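Local coordinates for protein putidaredoxin reductase (Pseudomonas putida, PDB 1Q1R) that probably passes electrons from NADH through its bound FAD to the iron-sulfur protein putidaredoxin, which supplies the cytochrome P450cam monooxygenase, at residues 81-86 with 252-257; 90-95 with 100-105; 278-283 with 310-315. One frame throughout, in Å; residues are numbered along the deposited sequence.

Interaction 1. Residues 81-86 with 252-257; sequences TQVTAI and CELASA. With FAD (flavin-adenine dinucleotide), chain C.
Val83 and Leu254 meet at the adenine end of the FAD, in a protein with the glutathione reductase fold: strand 83-86 belongs to the three-stranded antiparallel sheet, and the short helix 253-257 lies beside it, the two axes approaching to 7.7 Å at 26°. The direct hydrogen bonds here go to the cofactor. Val83 N gives its hydrogen to FAD N1A over 2.9 Å, almost straight at 175°, while FAD N6A donates to Val83 O; this donor and acceptor pair on one residue reads the Watson-Crick edge of the adenine and fixes its rotation. The apolar part rests on Leu254, whose CG stands anti to the carbonyl carbon (chi1 -74°) and whose two branches divide the work. Its CD1 lies 3.4 Å from FAD N6A and also touches CG1 of Val83, the two side chains crossing at about a right angle; CD2 sits against the strand backbone, 3.3 Å from Val83 O. Further along, Ile86 CD1 reaches Leu254 CB at 4.1 Å. No direct hydrogen bond joins strand and helix; instead one water spans them, accepting from Ile86 N at 2.8 Å and donating to Leu254 O at 2.9 Å.

Interaction 2. Residues 90-95 with 100-105; sequences RQQVIL and ALDYDR
Gln92 and Asp102 face each other as a non-hydrogen-bonded antiparallel pair, their CA atoms 4.3 Å apart, and their side chains run side by side in the same direction. Followed outward, Gln92 CB lies closest to Leu101 O, and CG then comes to 3.1 Å from Asp102 OD1. Gln92 CD stays against that oxygen, 3.4 Å from Asp102 OD1. At the tip, Gln92 NE2 donates to the same Asp102 OD1 over 2.7 Å with an angle of 158° at the hydrogen. Amide and carboxylate are nearly coplanar, 11° apart, and OD1 is met nearly along its C-O axis by a donor whose amide plane contains it, which is consistent with the flat alignment of the two groups. In both residues CG stands anti to the carbonyl carbon.

The backbone evidence identifies a beta hairpin in which 92-95 is the middle strand of the three-stranded sheet and 100-102 an outer one. Val93 and Leu101 form its hydrogen-bonded pair, with N-H...O bonds in both directions, and Tyr103 N extends the pattern by donating to Gln91 O. A G1 beta bulge, in which Gln91 and Gln92 both face Asn87, opens the strand.

Val93 and Leu101 turn to the other face of the sheet, where CG2 of the valine packs 3.5 Å from CB of the leucine; Leu101 also touches Val35 of strand 31-35. Beside Gln92, Ile94 CD1 presses on Ala100 CB. Tyr103 is swung back over the hairpin by a chi1 of 68°, which places CG between the backbone N and the carbonyl carbon. Its ring face thereby receives Gln91 CB in a CH-pi contact, 4.1 Å from the centroid, while Val93 CG1 comes at the ring obliquely, 4.0 Å from Tyr103 CD2.

Interaction 3. Residues 278-283 with 310-315; sequences LIMAVG and RKIAAI
Ile312 points from its helix toward the strand and spreads its two ends over separate partners, CG2 to Met280 and CD1 to Val282. The side chains of Met280 and Ile312 run antiparallel, and only the end of the methionine meets the isoleucine: Met280 CE is 3.3 Å from Ile312 CG2, a close carbon-carbon approach, and Met280 SD follows at 3.9 Å from the same methyl. A bend at the thioether (chi3 -72°) turns CE onto that methyl after an extended chi2 of 180°. Strand 279-281 is an outer strand of the five-stranded parallel sheet of the FAD-binding Rossmann-type domain, and helix 302-316 packs against the face that bears Met280 and Val282. Helix 14-25 lies alongside, its Val19 touching Ile312 and its Ala15 touching Val282. Gly283, the residue after Val282, touches the FAD.

All the touching residues are buried, and no hydrogen bond crosses the contact. Val282 crosses Ile312 obliquely. Here CD1 of the isoleucine comes head-on to Val282 CB, 3.5 Å away, from the side of its hydrogen, both valine methyls lying farther off. The same Ile312 CD1 lies 3.8 Å from Ala281 O.

Interactions 1 and 2 share the three-stranded antiparallel sheet: strands 83-87 and 92-95 are neighbours, with Ala85 O and Ile94 N 2.7 Å apart in a probable hydrogen bond, and their contact centres lie about 11 Å apart. Along the chain, interaction 2 is nested in the loop closed by interaction 1, and interaction 3 follows both. Its centre stands about 18 Å from that of interaction 1 and about 17 Å from that of interaction 2, on the parallel sheet. Ile279 CD1, in the strand of interaction 3, packs on Ile86 CG2 of interaction 1 and Tyr103 OH of interaction 2. The antiparallel sheet, helix 253-257 and parallel sheet thus adjoin, and interactions 1 and 3 both supply FAD-pocket residues.

Interaction 1. Residues 81-86 with 252-257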
loop_
_atom_site.group_PDB
_atom_site.type_symbol
_atom_site.label_atom_id
_atom_site.label_comp_id
_atom_site.label_asym_id
_atom_site.label_seq_id
_atom_site.Cartn_x
_atom_site.Cartn_y
_atom_site.Cartn_z
ATOM N N THR A 81 -22.253 -3.013 -4.269
ATOM C CA THR A 81 -22.534 -4.105 -5.189
ATOM C C THR A 81 -21.325 -4.995 -5.421
ATOM O O THR A 81 -20.273 -4.533 -5.862
ATOM C CB THR A 81 -23.011 -3.560 -6.537
ATOM O OG1 THR A 81 -24.113 -2.677 -6.314
ATOM C CG2 THR A 81 -23.461 -4.693 -7.447
ATOM N N GLN A 82 -21.490 -6.278 -5.122
ATOM C CA GLN A 82 -20.420 -7.245 -5.287
ATOM C C GLN A 82 -20.506 -7.980 -6.621
ATOM O O GLN A 82 -21.562 -8.486 -6.993
ATOM C CB GLN A 82 -20.465 -8.269 -4.155
ATOM C CG GLN A 82 -19.435 -9.377 -4.296
ATOM C CD GLN A 82 -19.729 -10.571 -3.406
ATOM O OE1 GLN A 82 -18.992 -11.558 -3.410
ATOM N NE2 GLN A 82 -20.815 -10.489 -2.640
ATOM N N VAL A 83 -19.388 -8.023 -7.340
ATOM C CA VAL A 83 -19.325 -8.739 -8.608
ATOM C C VAL A 83 -18.920 -10.155 -8.207
ATOM O O VAL A 83 -17.861 -10.357 -7.606
ATOM C CB VAL A 83 -18.261 -8.133 -9.552
ATOM C CG1 VAL A 83 -18.130 -8.989 -10.803
ATOM C CG2 VAL A 83 -18.651 -6.709 -9.932
ATOM N N THR A 84 -19.769 -11.131 -8.523
ATOM C CA THR A 84 -19.503 -12.516 -8.148
ATOM C C THR A 84 -18.852 -13.380 -9.222
ATOM O O THR A 84 -18.274 -14.418 -8.914
ATOM C CB THR A 84 -20.799 -13.217 -7.688
ATOM O OG1 THR A 84 -21.808 -13.061 -8.694
ATOM C CG2 THR A 84 -21.296 -12.615 -6.381
ATOM N N ALA A 85 -18.940 -12.963 -10.478
ATOM C CA ALA A 85 -18.342 -13.755 -11.541
ATOM C C ALA A 85 -18.191 -12.995 -12.846
ATOM O O ALA A 85 -18.861 -11.989 -13.082
ATOM C CB ALA A 85 -19.167 -15.023 -11.774
ATOM N N ILE A 86 -17.295 -13.493 -13.691
ATOM C CA ILE A 86 -17.047 -12.897 -14.995
ATOM C C ILE A 86 -17.321 -13.953 -16.058
ATOM O O ILE A 86 -16.900 -15.099 -15.922
ATOM C CB ILE A 86 -15.576 -12.449 -15.154
ATOM C CG1 ILE A 86 -15.172 -11.513 -14.013
ATOM C CG2 ILE A 86 -15.394 -11.748 -16.491
ATOM C CD1 ILE A 86 -13.690 -11.218 -13.977
ATOM N N CYS A 252 -8.055 -11.927 -5.909
ATOM C CA CYS A 252 -7.949 -12.502 -7.247
ATOM C C CYS A 252 -9.026 -13.530 -7.591
ATOM O O CYS A 252 -9.070 -14.025 -8.719
ATOM C CB CYS A 252 -6.577 -13.161 -7.407
ATOM S SG CYS A 252 -5.197 -12.136 -6.852
ATOM N N GLU A 253 -9.888 -13.851 -6.629
ATOM C CA GLU A 253 -10.945 -14.841 -6.844
ATOM C C GLU A 253 -11.693 -14.736 -8.167
ATOM O O GLU A 253 -11.869 -15.738 -8.853
ATOM C CB GLU A 253 -11.946 -14.815 -5.686
ATOM C CG GLU A 253 -11.400 -15.423 -4.407
ATOM C CD GLU A 253 -10.303 -14.587 -3.780
ATOM O OE1 GLU A 253 -9.539 -15.131 -2.948
ATOM O OE2 GLU A 253 -10.213 -13.383 -4.108
ATOM N N LEU A 254 -12.141 -13.538 -8.528
ATOM C CA LEU A 254 -12.863 -13.362 -9.785
ATOM C C LEU A 254 -12.030 -13.819 -10.972
ATOM O O LEU A 254 -12.542 -14.443 -11.904
ATOM C CB LEU A 254 -13.246 -11.898 -9.996
ATOM C CG LEU A 254 -14.382 -11.314 -9.152
ATOM C CD1 LEU A 254 -14.659 -9.890 -9.618
ATOM C CD2 LEU A 254 -15.637 -12.172 -9.297
ATOM N N ALA A 255 -10.742 -13.499 -10.930
ATOM C CA ALA A 255 -9.826 -13.857 -12.002
ATOM C C ALA A 255 -9.595 -15.361 -12.083
ATOM O O ALA A 255 -9.828 -15.972 -13.122
ATOM C CB ALA A 255 -8.492 -13.132 -11.813
ATOM N N SER A 256 -9.138 -15.954 -10.985
ATOM C CA SER A 256 -8.859 -17.382 -10.959
ATOM C C SER A 256 -10.079 -18.225 -11.309
ATOM O O SER A 256 -9.946 -19.312 -11.872
ATOM C CB SER A 256 -8.309 -17.794 -9.591
ATOM O OG SER A 256 -9.228 -17.509 -8.555
ATOM N N ALA A 257 -11.266 -17.724 -10.982
ATOM C CA ALA A 257 -12.499 -18.446 -11.280
ATOM C C ALA A 257 -12.805 -18.390 -12.773
ATOM O O ALA A 257 -13.333 -19.345 -13.342
ATOM C CB ALA A 257 -13.660 -17.855 -10.487
HETATM P PA FAD C . -8.347 -1.149 -2.741
HETATM O O1A FAD C . -8.404 -2.355 -1.880
HETATM O O2A FAD C . -8.160 0.171 -2.097
HETATM O O5B FAD C . -9.669 -1.075 -3.643
HETATM C C5B FAD C . -10.279 -2.251 -4.187
HETATM C C4B FAD C . -11.804 -2.150 -3.999
HETATM O O4B FAD C . -12.480 -3.124 -4.872
HETATM C C3B FAD C . -12.206 -2.522 -2.564
HETATM O O3B FAD C . -13.295 -1.686 -2.150
HETATM C C2B FAD C . -12.692 -3.943 -2.702
HETATM O O2B FAD C . -13.645 -4.246 -1.678
HETATM C C1B FAD C . -13.383 -3.894 -4.049
HETATM N N9A FAD C . -13.688 -5.231 -4.629
HETATM C C8A FAD C . -12.885 -6.309 -4.641
HETATM N N7A FAD C . -13.527 -7.325 -5.233
HETATM C C5A FAD C . -14.731 -6.889 -5.595
HETATM C C6A FAD C . -15.821 -7.484 -6.232
HETATM N N6A FAD C . -15.771 -8.763 -6.598
HETATM N N1A FAD C . -16.937 -6.748 -6.466
HETATM C C2A FAD C . -17.006 -5.463 -6.092
HETATM N N3A FAD C . -15.970 -4.875 -5.476
HETATM C C4A FAD C . -14.831 -5.564 -5.219
HETATM N N1 FAD C . 0.252 3.738 0.077
HETATM C C2 FAD C . 1.251 4.708 -0.073
HETATM O O2 FAD C . 1.841 4.822 -1.146
HETATM N N3 FAD C . 1.559 5.556 1.006
HETATM C C4 FAD C . 0.861 5.430 2.230
HETATM O O4 FAD C . 1.110 6.207 3.150
HETATM C C4X FAD C . -0.138 4.453 2.379
HETATM N N5 FAD C . -0.854 4.357 3.536
HETATM C C5X FAD C . -1.879 3.469 3.688
HETATM C C6 FAD C . -2.611 3.423 4.893
HETATM C C7 FAD C . -3.689 2.520 5.041
HETATM C C7M FAD C . -4.450 2.467 6.379
HETATM C C8 FAD C . -4.041 1.661 3.969
HETATM C C8M FAD C . -5.222 0.685 4.082
HETATM C C9 FAD C . -3.309 1.706 2.769
HETATM C C9A FAD C . -2.229 2.604 2.624
HETATM N N10 FAD C . -1.488 2.675 1.413
HETATM C C10 FAD C . -0.440 3.612 1.294
HETATM C "C1'" FAD C . -1.804 1.758 0.276
HETATM C "C2'" FAD C . -2.608 2.490 -0.802
HETATM O "O2'" FAD C . -3.695 3.185 -0.183
HETATM C "C3'" FAD C . -3.144 1.505 -1.856
HETATM O "O3'" FAD C . -2.049 0.747 -2.388
HETATM C "C4'" FAD C . -3.851 2.256 -2.992
HETATM O "O4'" FAD C . -4.937 3.017 -2.458
HETATM C "C5'" FAD C . -4.399 1.303 -4.068
HETATM O "O5'" FAD C . -5.525 0.540 -3.602
HETATM P P FAD C . -6.408 -0.277 -4.681
HETATM O O1P FAD C . -7.400 0.651 -5.262
HETATM O O2P FAD C . -5.474 -0.961 -5.603
HETATM O O3P FAD C . -7.146 -1.422 -3.798
HETATM O O HOH W 1 -15.318 -15.074 -12.436
#

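Interaction 2. Residues 90-95 with 100-105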
loop_
_atom_site.group_PDB
_atom_site.type_symbol
_atom_site.label_atom_id
_atom_site.label_comp_id
_atom_site.label_asym_id
_atom_site.label_seq_id
_atom_site.Cartn_x
_atom_site.Cartn_y
_atom_site.Cartn_z
ATOM N N ARG A 90 -19.619 -14.278 -22.999
ATOM C CA ARG A 90 -20.628 -13.270 -23.329
ATOM C C ARG A 90 -20.141 -11.854 -23.048
ATOM O O ARG A 90 -20.769 -10.879 -23.469
ATOM C CB ARG A 90 -21.924 -13.511 -22.546
ATOM C CG ARG A 90 -22.749 -14.680 -23.048
ATOM C CD ARG A 90 -22.546 -15.923 -22.199
ATOM N NE ARG A 90 -23.342 -15.890 -20.974
ATOM C CZ ARG A 90 -23.486 -16.924 -20.149
ATOM N NH1 ARG A 90 -22.885 -18.075 -20.415
ATOM N NH2 ARG A 90 -24.243 -16.814 -19.066
ATOM N N GLN A 91 -19.016 -11.749 -22.345
ATOM C CA GLN A 91 -18.447 -10.455 -21.983
ATOM C C GLN A 91 -19.386 -9.739 -21.019
ATOM O O GLN A 91 -19.915 -8.670 -21.320
ATOM C CB GLN A 91 -18.215 -9.595 -23.232
ATOM C CG GLN A 91 -16.976 -9.976 -24.029
ATOM C CD GLN A 91 -16.821 -9.152 -25.296
ATOM O OE1 GLN A 91 -16.891 -7.923 -25.265
ATOM N NE2 GLN A 91 -16.603 -9.830 -26.417
ATOM N N GLN A 92 -19.595 -10.349 -19.859
ATOM C CA GLN A 92 -20.464 -9.776 -18.841
ATOM C C GLN A 92 -19.907 -10.074 -17.463
ATOM O O GLN A 92 -19.170 -11.042 -17.274
ATOM C CB GLN A 92 -21.868 -10.388 -18.905
ATOM C CG GLN A 92 -22.515 -10.434 -20.272
ATOM C CD GLN A 92 -23.867 -11.128 -20.230
ATOM O OE1 GLN A 92 -23.987 -12.247 -19.726
ATOM N NE2 GLN A 92 -24.891 -10.468 -20.760
ATOM N N VAL A 93 -20.260 -9.229 -16.504
ATOM C CA VAL A 93 -19.852 -9.434 -15.125
ATOM C C VAL A 93 -21.164 -9.687 -14.391
ATOM O O VAL A 93 -22.153 -8.991 -14.625
ATOM C CB VAL A 93 -19.142 -8.189 -14.531
ATOM C CG1 VAL A 93 -17.754 -8.041 -15.145
ATOM C CG2 VAL A 93 -19.968 -6.940 -14.785
ATOM N N ILE A 94 -21.180 -10.696 -13.528
ATOM C CA ILE A 94 -22.388 -11.031 -12.789
ATOM C C ILE A 94 -22.370 -10.450 -11.384
ATOM O O ILE A 94 -21.413 -10.643 -10.635
ATOM C CB ILE A 94 -22.574 -12.559 -12.682
ATOM C CG1 ILE A 94 -22.484 -13.195 -14.074
ATOM C CG2 ILE A 94 -23.914 -12.872 -12.026
ATOM C CD1 ILE A 94 -23.452 -12.627 -15.087
ATOM N N LEU A 95 -23.442 -9.746 -11.034
ATOM C CA LEU A 95 -23.568 -9.134 -9.719
ATOM C C LEU A 95 -24.224 -10.121 -8.764
ATOM O O LEU A 95 -24.888 -11.062 -9.198
ATOM C CB LEU A 95 -24.396 -7.851 -9.818
ATOM C CG LEU A 95 -23.847 -6.817 -10.806
ATOM C CD1 LEU A 95 -24.676 -5.547 -10.748
ATOM C CD2 LEU A 95 -22.393 -6.516 -10.474
ATOM N N ALA A 100 -26.478 -8.758 -14.630
ATOM C CA ALA A 100 -25.266 -8.881 -15.437
ATOM C C ALA A 100 -25.003 -7.606 -16.230
ATOM O O ALA A 100 -25.923 -7.017 -16.803
ATOM C CB ALA A 100 -25.388 -10.071 -16.384
ATOM N N LEU A 101 -23.745 -7.180 -16.257
ATOM C CA LEU A 101 -23.364 -5.975 -16.983
ATOM C C LEU A 101 -22.466 -6.345 -18.154
ATOM O O LEU A 101 -21.495 -7.082 -17.984
ATOM C CB LEU A 101 -22.622 -5.006 -16.060
ATOM C CG LEU A 101 -23.340 -4.528 -14.797
ATOM C CD1 LEU A 101 -22.407 -3.619 -14.003
ATOM C CD2 LEU A 101 -24.620 -3.794 -15.168
ATOM N N ASP A 102 -22.792 -5.831 -19.336
ATOM C CA ASP A 102 -22.003 -6.113 -20.530
ATOM C C ASP A 102 -20.788 -5.196 -20.598
ATOM O O ASP A 102 -20.841 -4.040 -20.171
ATOM C CB ASP A 102 -22.845 -5.925 -21.797
ATOM C CG ASP A 102 -24.061 -6.827 -21.830
ATOM O OD1 ASP A 102 -23.928 -8.027 -21.509
ATOM O OD2 ASP A 102 -25.152 -6.336 -22.188
ATOM N N TYR A 103 -19.694 -5.717 -21.144
ATOM C CA TYR A 103 -18.473 -4.936 -21.262
ATOM C C TYR A 103 -17.724 -5.216 -22.553
ATOM O O TYR A 103 -17.794 -6.314 -23.107
ATOM C CB TYR A 103 -17.551 -5.218 -20.069
ATOM C CG TYR A 103 -16.954 -6.616 -20.030
ATOM C CD1 TYR A 103 -15.888 -6.970 -20.862
ATOM C CD2 TYR A 103 -17.448 -7.580 -19.154
ATOM C CE1 TYR A 103 -15.329 -8.249 -20.819
ATOM C CE2 TYR A 103 -16.896 -8.862 -19.101
ATOM C CZ TYR A 103 -15.838 -9.189 -19.937
ATOM O OH TYR A 103 -15.296 -10.454 -19.889
ATOM N N ASP A 104 -17.015 -4.203 -23.034
ATOM C CA ASP A 104 -16.196 -4.332 -24.229
ATOM C C ASP A 104 -14.779 -4.377 -23.676
ATOM O O ASP A 104 -13.901 -5.051 -24.215
ATOM C CB ASP A 104 -16.377 -3.120 -25.144
ATOM C CG ASP A 104 -17.751 -3.077 -25.782
ATOM O OD1 ASP A 104 -18.115 -4.059 -26.464
ATOM O OD2 ASP A 104 -18.467 -2.069 -25.605
ATOM N N ARG A 105 -14.589 -3.657 -22.573
ATOM C CA ARG A 105 -13.315 -3.576 -21.865
ATOM C C ARG A 105 -13.588 -3.725 -20.369
ATOM O O ARG A 105 -14.402 -2.999 -19.806
ATOM C CB ARG A 105 -12.635 -2.228 -22.138
ATOM C CG ARG A 105 -11.699 -2.225 -23.340
ATOM C CD ARG A 105 -12.407 -2.672 -24.597
ATOM N NE ARG A 105 -11.528 -3.447 -25.467
ATOM C CZ ARG A 105 -10.623 -2.920 -26.284
ATOM N NH1 ARG A 105 -10.475 -1.604 -26.355
ATOM N NH2 ARG A 105 -9.866 -3.715 -27.027
#

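Interaction 3. Residues 278-283 with 310-315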
loop_
_atom_site.group_PDB
_atom_site.type_symbol
_atom_site.label_atom_id
_atom_site.label_comp_id
_atom_site.label_asym_id
_atom_site.label_seq_id
_atom_site.Cartn_x
_atom_site.Cartn_y
_atom_site.Cartn_z
ATOM N N LEU A 278 -9.390 -8.655 -23.370
ATOM C CA LEU A 278 -10.334 -7.606 -23.005
ATOM C C LEU A 278 -10.371 -7.322 -21.501
ATOM O O LEU A 278 -11.063 -6.406 -21.059
ATOM C CB LEU A 278 -11.748 -7.963 -23.493
ATOM C CG LEU A 278 -11.975 -8.386 -24.954
ATOM C CD1 LEU A 278 -11.339 -7.386 -25.907
ATOM C CD2 LEU A 278 -11.390 -9.766 -25.175
ATOM N N ILE A 279 -9.632 -8.102 -20.718
ATOM C CA ILE A 279 -9.609 -7.914 -19.268
ATOM C C ILE A 279 -8.238 -7.479 -18.755
ATOM O O ILE A 279 -7.231 -8.151 -18.988
ATOM C CB ILE A 279 -9.997 -9.213 -18.520
ATOM C CG1 ILE A 279 -11.350 -9.733 -19.019
ATOM C CG2 ILE A 279 -10.065 -8.948 -17.017
ATOM C CD1 ILE A 279 -11.721 -11.097 -18.457
ATOM N N MET A 280 -8.208 -6.353 -18.051
ATOM C CA MET A 280 -6.967 -5.834 -17.482
ATOM C C MET A 280 -7.056 -5.848 -15.953
ATOM O O MET A 280 -8.143 -5.990 -15.393
ATOM C CB MET A 280 -6.723 -4.399 -17.968
ATOM C CG MET A 280 -6.635 -4.247 -19.478
ATOM S SD MET A 280 -6.353 -2.537 -20.010
ATOM C CE MET A 280 -7.891 -1.820 -19.671
ATOM N N ALA A 281 -5.910 -5.720 -15.286
ATOM C CA ALA A 281 -5.860 -5.678 -13.824
ATOM C C ALA A 281 -5.027 -4.454 -13.448
ATOM O O ALA A 281 -4.177 -4.022 -14.227
ATOM C CB ALA A 281 -5.230 -6.942 -13.267
ATOM N N VAL A 282 -5.258 -3.900 -12.258
ATOM C CA VAL A 282 -4.541 -2.695 -11.842
ATOM C C VAL A 282 -4.539 -2.503 -10.323
ATOM O O VAL A 282 -5.497 -2.876 -9.644
ATOM C CB VAL A 282 -5.193 -1.454 -12.503
ATOM C CG1 VAL A 282 -6.637 -1.332 -12.047
ATOM C CG2 VAL A 282 -4.419 -0.190 -12.177
ATOM N N GLY A 283 -3.459 -1.924 -9.799
ATOM C CA GLY A 283 -3.369 -1.661 -8.372
ATOM C C GLY A 283 -2.774 -2.756 -7.511
ATOM O O GLY A 283 -1.962 -3.555 -7.971
ATOM N N ARG A 310 -2.935 5.200 -14.828
ATOM C CA ARG A 310 -2.706 6.140 -15.915
ATOM C C ARG A 310 -2.276 5.416 -17.191
ATOM O O ARG A 310 -2.624 5.831 -18.296
ATOM C CB ARG A 310 -1.670 7.185 -15.486
ATOM C CG ARG A 310 -2.291 8.247 -14.589
ATOM C CD ARG A 310 -1.301 8.953 -13.679
ATOM N NE ARG A 310 -2.009 9.860 -12.776
ATOM C CZ ARG A 310 -1.449 10.505 -11.757
ATOM N NH1 ARG A 310 -0.156 10.351 -11.497
ATOM N NH2 ARG A 310 -2.186 11.306 -10.994
ATOM N N LYS A 311 -1.541 4.321 -17.030
ATOM C CA LYS A 311 -1.077 3.538 -18.166
ATOM C C LYS A 311 -2.271 2.885 -18.865
ATOM O O LYS A 311 -2.347 2.868 -20.096
ATOM C CB LYS A 311 -0.089 2.470 -17.696
ATOM C CG LYS A 311 0.535 1.648 -18.817
ATOM C CD LYS A 311 1.568 0.680 -18.269
ATOM C CE LYS A 311 2.205 -0.150 -19.379
ATOM N NZ LYS A 311 3.242 -1.091 -18.855
ATOM N N ILE A 312 -3.201 2.355 -18.073
ATOM C CA ILE A 312 -4.394 1.717 -18.620
ATOM C C ILE A 312 -5.226 2.728 -19.404
ATOM O O ILE A 312 -5.668 2.452 -20.518
ATOM C CB ILE A 312 -5.275 1.109 -17.502
ATOM C CG1 ILE A 312 -4.617 -0.164 -16.963
ATOM C CG2 ILE A 312 -6.678 0.826 -18.032
ATOM C CD1 ILE A 312 -5.437 -0.895 -15.918
ATOM N N ALA A 313 -5.438 3.898 -18.812
ATOM C CA ALA A 313 -6.216 4.947 -19.452
ATOM C C ALA A 313 -5.598 5.325 -20.792
ATOM O O ALA A 313 -6.305 5.546 -21.778
ATOM C CB ALA A 313 -6.283 6.170 -18.549
ATOM N N ALA A 314 -4.273 5.401 -20.817
ATOM C CA ALA A 314 -3.549 5.751 -22.030
ATOM C C ALA A 314 -3.784 4.712 -23.123
ATOM O O ALA A 314 -4.202 5.044 -24.234
ATOM C CB ALA A 314 -2.056 5.865 -21.728
ATOM N N ILE A 315 -3.520 3.452 -22.798
ATOM C CA ILE A 315 -3.685 2.357 -23.746
ATOM C C ILE A 315 -5.100 2.241 -24.316
ATOM O O ILE A 315 -5.276 2.110 -25.529
ATOM C CB ILE A 315 -3.292 1.015 -23.099
ATOM C CG1 ILE A 315 -1.811 1.049 -22.706
ATOM C CG2 ILE A 315 -3.570 -0.132 -24.062
ATOM C CD1 ILE A 315 -1.348 -0.158 -21.921
#